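Local coordinates for protein putative surface-anchored fimbrial subunit (Corynebacterium diphtheriae, PDB 3HR6) that probably serves as the major shaft pilin of surface fimbriae, built of tandem Ig-like modules that carry stabilizing isopeptide and disulfide bonds, at residues R170-I175 and D249-V254; P298-S303 and L372-N377. One frame throughout, in Å; residues are numbered along the deposited sequence.

Contact 1 of 2, residues R170-I175 and D249-V254; sequences RVATKI and DQELVV
The Arg170 guanidinium lies over Val253. Val253 CG1 covers one face, 3.7 Å above the plane and displaced toward the rim. At the edge, in plane, a water accepts from Arg170 NH1 and donates to Glu251 OE1. A second water makes a weaker bridge, accepting a weak bond from Arg170 NH2 and donating to Glu251 OE1. The opposite charges themselves stay beyond salt-bridge range, with Arg170 NH2 4.3 Å from Glu251 OE1. Arg170 CG stands anti to the backbone N (chi1 178°) and packs 3.8 Å from Val253 CG1. Glu251 OE2 takes Lys174 NZ at 2.8 Å through its anti lone pair. These two side chains lie side by side and point the same way. Another water joins Lys174 NZ to Asp249 O.

The frame is an antiparallel strand pair in the Cna-B-like Ig module. Val171 with Val254 and Thr173 with Leu252 are hydrogen-bonded pairs; Ala172 with Val253 and Lys174 with Glu251 are non-hydrogen-bonded pairs. Past the pairs, Ile175 N bonds to Gln250 O at 2.9 Å and Asp249 N to Ile175 O at 2.7 Å. Ile175 CD1 crosses Leu252 CB at 4.2 Å, and Phe187 touches Thr173, Ile175 and Leu252. Strands 148-152 and 206-209 flank the pair.

Contact 2 of 2, residues P298-S303 and L372-N377; sequences PSSRVS and LQLESN
Ser303 and Leu372 form an antiparallel hydrogen-bonded pair. Ser303 N donates to Leu372 O at 2.9 Å. Leu372 N returns a bond to Ser303 O at 2.8 Å. Leu372 O also accepts from a water and meets Val302 CA in a CA-H...O contact. The same water gives a weak bond to Arg301 O.

Beyond this pair the backbones part. Ser300 CA and Leu374 CA are 6.7 Å apart, and a second water fills the bonding role between them. It accepts from Ser300 OG at 2.7 Å and from Leu374 N at 2.9 Å, and it donates to Arg301 O. Ser300 OG also accepts from Lys149 N, so it holds two partners. Its chi1 of 63° sets OG between the backbone N and the carbonyl carbon. Leu374 CD2 packs on Ser300 CB at 3.5 Å.

Ser299 OG bonds to Ser300 O and to Ala273 N. Ser303 OG is held by Asp270 and Lys305. Val302 CG2 and Gln373 CB lie alongside each other at 4.1 Å. At its polar end, Gln373 OE1 accepts from Ala151 N.

The arrangement is an antiparallel pair whose chains splay apart, with waters bridging the gap in place of direct bonds. It joins strands 302-315 and 361-375 in one mixed beta sheet of the tandem Ig-like modules.

The two contacts follow one another along the chain, with centres 14 Å apart and no touch between them. Both are partly buried antiparallel pairings, but they hold different sheets. Contact 1 pairs neighbouring strands inside a five-stranded sheet. It has a regular ladder and one largely apolar, buried face; the other face carries charged groups bridged partly by water. Contact 2 lies in a separate mixed sheet. Its ladder is short, it has no salt bridge, and its waters bridge mainly backbone groups. Strand 148-152 is the common neighbour: its backbone bonds to Arg170 and Ala172 of contact 1, and it also supplies partners to contact 2.

Contact 1 of 2, residues R170-I175 and D249-V254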
loop_
_atom_site.group_PDB
_atom_site.type_symbol
_atom_site.label_atom_id
_atom_site.label_comp_id
_atom_site.label_asym_id
_atom_site.label_seq_id
_atom_site.Cartn_x
_atom_site.Cartn_y
_atom_site.Cartn_z
ATOM N N ARG A 170 0.708 7.357 7.412
ATOM C CA ARG A 170 -0.170 6.736 8.392
ATOM C C ARG A 170 -1.043 5.754 7.626
ATOM O O ARG A 170 -1.689 6.114 6.635
ATOM C CB ARG A 170 -1.035 7.774 9.070
ATOM C CG ARG A 170 -1.991 7.221 10.057
ATOM C CD ARG A 170 -2.916 8.296 10.515
ATOM N NE ARG A 170 -3.688 7.903 11.676
ATOM C CZ ARG A 170 -4.869 7.301 11.652
ATOM N NH1 ARG A 170 -5.463 7.001 10.499
ATOM N NH2 ARG A 170 -5.480 7.006 12.817
ATOM N N VAL A 171 -1.018 4.506 8.071
ATOM C CA VAL A 171 -1.773 3.423 7.477
ATOM C C VAL A 171 -2.704 2.830 8.522
ATOM O O VAL A 171 -2.252 2.228 9.539
ATOM C CB VAL A 171 -0.868 2.287 6.925
ATOM C CG1 VAL A 171 -1.759 1.120 6.333
ATOM C CG2 VAL A 171 0.092 2.815 5.884
ATOM N N ALA A 172 -3.997 3.017 8.327
ATOM C CA ALA A 172 -5.015 2.558 9.267
ATOM C C ALA A 172 -5.749 1.327 8.698
ATOM O O ALA A 172 -6.401 1.459 7.666
ATOM C CB ALA A 172 -5.979 3.629 9.538
ATOM N N THR A 173 -5.598 0.184 9.359
ATOM C CA THR A 173 -6.165 -1.086 8.904
ATOM C C THR A 173 -7.176 -1.563 9.880
ATOM O O THR A 173 -6.912 -1.668 11.052
ATOM C CB THR A 173 -5.042 -2.147 8.780
ATOM O OG1 THR A 173 -4.066 -1.682 7.846
ATOM C CG2 THR A 173 -5.544 -3.541 8.387
ATOM N N LYS A 174 -8.356 -1.895 9.381
ATOM C CA LYS A 174 -9.419 -2.412 10.201
ATOM C C LYS A 174 -9.211 -3.884 10.457
ATOM O O LYS A 174 -8.857 -4.610 9.527
ATOM C CB LYS A 174 -10.760 -2.179 9.514
ATOM C CG LYS A 174 -11.082 -0.723 9.600
ATOM C CD LYS A 174 -12.417 -0.272 9.171
ATOM C CE LYS A 174 -12.587 1.245 9.492
ATOM N NZ LYS A 174 -12.660 1.713 10.950
ATOM N N ILE A 175 -9.417 -4.302 11.711
ATOM C CA ILE A 175 -9.396 -5.720 12.030
ATOM C C ILE A 175 -10.768 -6.286 11.713
ATOM O O ILE A 175 -11.743 -5.889 12.343
ATOM C CB ILE A 175 -9.055 -6.000 13.515
ATOM C CG1 ILE A 175 -7.777 -5.273 13.914
ATOM C CG2 ILE A 175 -8.984 -7.508 13.753
ATOM C CD1 ILE A 175 -6.561 -5.644 13.082
ATOM N N ASP A 249 -13.083 -4.813 14.430
ATOM C CA ASP A 249 -13.459 -3.465 14.047
ATOM C C ASP A 249 -12.604 -2.347 14.626
ATOM O O ASP A 249 -12.848 -1.180 14.328
ATOM C CB ASP A 249 -14.953 -3.213 14.273
ATOM C CG ASP A 249 -15.808 -4.193 13.523
ATOM O OD1 ASP A 249 -15.549 -4.433 12.326
ATOM O OD2 ASP A 249 -16.712 -4.751 14.148
ATOM N N GLN A 250 -11.583 -2.702 15.412
ATOM C CA GLN A 250 -10.561 -1.728 15.829
ATOM C C GLN A 250 -9.579 -1.500 14.697
ATOM O O GLN A 250 -9.536 -2.265 13.733
ATOM C CB GLN A 250 -9.839 -2.230 17.101
ATOM C CG GLN A 250 -10.771 -2.379 18.269
ATOM C CD GLN A 250 -10.055 -2.883 19.498
ATOM O OE1 GLN A 250 -8.831 -2.848 19.557
ATOM N NE2 GLN A 250 -10.802 -3.353 20.476
ATOM N N GLU A 251 -8.780 -0.433 14.790
ATOM C CA GLU A 251 -7.779 -0.143 13.772
ATOM C C GLU A 251 -6.405 -0.443 14.311
ATOM O O GLU A 251 -6.098 -0.136 15.462
ATOM C CB GLU A 251 -7.832 1.287 13.288
ATOM C CG GLU A 251 -9.118 1.546 12.560
ATOM C CD GLU A 251 -9.251 2.937 12.028
ATOM O OE1 GLU A 251 -8.402 3.828 12.303
ATOM O OE2 GLU A 251 -10.265 3.114 11.334
ATOM N N LEU A 252 -5.633 -1.108 13.476
ATOM C CA LEU A 252 -4.217 -1.220 13.624
ATOM C C LEU A 252 -3.616 -0.067 12.848
ATOM O O LEU A 252 -3.786 -0.029 11.632
ATOM C CB LEU A 252 -3.773 -2.567 13.036
ATOM C CG LEU A 252 -2.276 -2.828 13.106
ATOM C CD1 LEU A 252 -1.865 -3.085 14.519
ATOM C CD2 LEU A 252 -1.876 -4.031 12.170
ATOM N N VAL A 253 -2.883 0.839 13.492
ATOM C CA VAL A 253 -2.354 2.022 12.833
ATOM C C VAL A 253 -0.844 1.970 12.869
ATOM O O VAL A 253 -0.300 1.785 13.932
ATOM C CB VAL A 253 -2.847 3.321 13.496
ATOM C CG1 VAL A 253 -2.215 4.544 12.779
ATOM C CG2 VAL A 253 -4.414 3.365 13.466
ATOM N N VAL A 254 -0.228 1.991 11.698
ATOM C CA VAL A 254 1.201 2.042 11.512
ATOM C C VAL A 254 1.507 3.441 11.036
ATOM O O VAL A 254 0.907 3.928 10.044
ATOM C CB VAL A 254 1.659 1.012 10.470
ATOM C CG1 VAL A 254 3.180 1.128 10.163
ATOM C CG2 VAL A 254 1.267 -0.387 10.955
HETATM O O HOH W 1 -8.112 6.282 11.087
HETATM O O HOH W 2 -7.477 4.939 14.291
HETATM O O HOH W 3 -2.058 -0.549 9.462
HETATM O O HOH W 4 -14.054 -0.142 12.218
#

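Contact 2 of 2, residues P298-S303 and L372-N377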
loop_
_atom_site.group_PDB
_atom_site.type_symbol
_atom_site.label_atom_id
_atom_site.label_comp_id
_atom_site.label_asym_id
_atom_site.label_seq_id
_atom_site.Cartn_x
_atom_site.Cartn_y
_atom_site.Cartn_z
ATOM N N PRO A 298 -4.592 -4.115 -0.892
ATOM C CA PRO A 298 -3.968 -2.792 -0.976
ATOM C C PRO A 298 -4.760 -1.710 -0.284
ATOM O O PRO A 298 -6.003 -1.721 -0.269
ATOM C CB PRO A 298 -3.912 -2.492 -2.489
ATOM C CG PRO A 298 -4.869 -3.343 -3.071
ATOM C CD PRO A 298 -5.138 -4.514 -2.197
ATOM N N SER A 299 -3.991 -0.783 0.303
ATOM C CA SER A 299 -4.531 0.424 0.896
ATOM C C SER A 299 -5.068 1.388 -0.172
ATOM O O SER A 299 -4.773 1.264 -1.378
ATOM C CB SER A 299 -3.459 1.164 1.686
ATOM O OG SER A 299 -2.522 1.864 0.870
ATOM N N SER A 300 -5.783 2.422 0.281
ATOM C CA SER A 300 -6.001 3.608 -0.557
ATOM C C SER A 300 -4.670 4.233 -0.980
ATOM O O SER A 300 -3.629 4.053 -0.323
ATOM C CB SER A 300 -6.833 4.644 0.164
ATOM O OG SER A 300 -6.158 5.122 1.326
ATOM N N ARG A 301 -4.666 4.894 -2.127
ATOM C CA ARG A 301 -3.447 5.458 -2.636
ATOM C C ARG A 301 -3.197 6.828 -2.065
ATOM O O ARG A 301 -4.135 7.593 -1.864
ATOM C CB ARG A 301 -3.526 5.570 -4.158
ATOM C CG ARG A 301 -3.570 4.239 -4.887
ATOM C CD ARG A 301 -3.979 4.476 -6.318
ATOM N NE ARG A 301 -3.742 3.279 -7.098
ATOM C CZ ARG A 301 -2.629 3.024 -7.786
ATOM N NH1 ARG A 301 -1.608 3.891 -7.824
ATOM N NH2 ARG A 301 -2.545 1.884 -8.464
ATOM N N VAL A 302 -1.905 7.144 -1.908
ATOM C CA VAL A 302 -1.472 8.486 -1.580
ATOM C C VAL A 302 -0.571 8.921 -2.709
ATOM O O VAL A 302 0.316 8.173 -3.142
ATOM C CB VAL A 302 -0.763 8.593 -0.221
ATOM C CG1 VAL A 302 -0.242 10.070 -0.026
ATOM C CG2 VAL A 302 -1.717 8.304 0.861
ATOM N N SER A 303 -0.856 10.120 -3.256
ATOM C CA SER A 303 0.009 10.662 -4.303
ATOM C C SER A 303 0.344 12.121 -4.020
ATOM O O SER A 303 -0.518 12.988 -4.017
ATOM C CB SER A 303 -0.626 10.532 -5.675
ATOM O OG SER A 303 0.196 11.073 -6.747
ATOM N N LEU A 372 -2.773 14.142 -2.782
ATOM C CA LEU A 372 -4.074 13.535 -3.090
ATOM C C LEU A 372 -4.137 12.258 -2.248
ATOM O O LEU A 372 -3.236 11.401 -2.301
ATOM C CB LEU A 372 -4.151 13.182 -4.572
ATOM C CG LEU A 372 -5.454 12.555 -5.031
ATOM C CD1 LEU A 372 -6.610 13.588 -4.983
ATOM C CD2 LEU A 372 -5.327 11.965 -6.460
ATOM N N GLN A 373 -5.146 12.204 -1.395
ATOM C CA GLN A 373 -5.365 11.073 -0.514
ATOM C C GLN A 373 -6.844 10.978 -0.158
ATOM O O GLN A 373 -7.614 11.933 -0.349
ATOM C CB GLN A 373 -4.535 11.245 0.756
ATOM C CG GLN A 373 -4.804 12.562 1.464
ATOM C CD GLN A 373 -3.715 12.947 2.427
ATOM O OE1 GLN A 373 -3.094 12.095 3.059
ATOM N NE2 GLN A 373 -3.504 14.251 2.582
ATOM N N LEU A 374 -7.212 9.849 0.442
ATOM C CA LEU A 374 -8.569 9.600 0.828
ATOM C C LEU A 374 -8.944 10.373 2.084
ATOM O O LEU A 374 -8.209 10.396 3.065
ATOM C CB LEU A 374 -8.722 8.091 1.046
ATOM C CG LEU A 374 -10.067 7.470 0.921
ATOM C CD1 LEU A 374 -10.605 7.673 -0.480
ATOM C CD2 LEU A 374 -9.904 5.997 1.273
ATOM N N GLU A 375 -10.096 11.034 2.051
ATOM C CA GLU A 375 -10.638 11.687 3.225
ATOM C C GLU A 375 -12.118 11.420 3.182
ATOM O O GLU A 375 -12.765 11.717 2.167
ATOM C CB GLU A 375 -10.323 13.170 3.204
ATOM C CG GLU A 375 -8.845 13.420 3.122
ATOM C CD GLU A 375 -8.455 14.868 3.235
ATOM O OE1 GLU A 375 -9.362 15.740 3.349
ATOM O OE2 GLU A 375 -7.222 15.100 3.235
ATOM N N SER A 376 -12.632 10.790 4.243
ATOM C CA SER A 376 -14.025 10.328 4.286
ATOM C C SER A 376 -14.397 9.552 3.018
ATOM O O SER A 376 -15.415 9.816 2.369
ATOM C CB SER A 376 -14.942 11.512 4.494
ATOM O OG SER A 376 -14.525 12.290 5.618
ATOM N N ASN A 377 -13.542 8.607 2.660
ATOM C CA ASN A 377 -13.728 7.745 1.493
ATOM C C ASN A 377 -13.818 8.462 0.142
ATOM O O ASN A 377 -14.195 7.855 -0.870
ATOM C CB ASN A 377 -14.942 6.795 1.702
ATOM C CG ASN A 377 -14.731 5.416 1.053
ATOM O OD1 ASN A 377 -13.630 4.827 1.114
ATOM N ND2 ASN A 377 -15.788 4.891 0.428
HETATM O O HOH W 5 -5.318 7.616 0.577
HETATM O O HOH W 6 -4.195 9.298 -4.189
#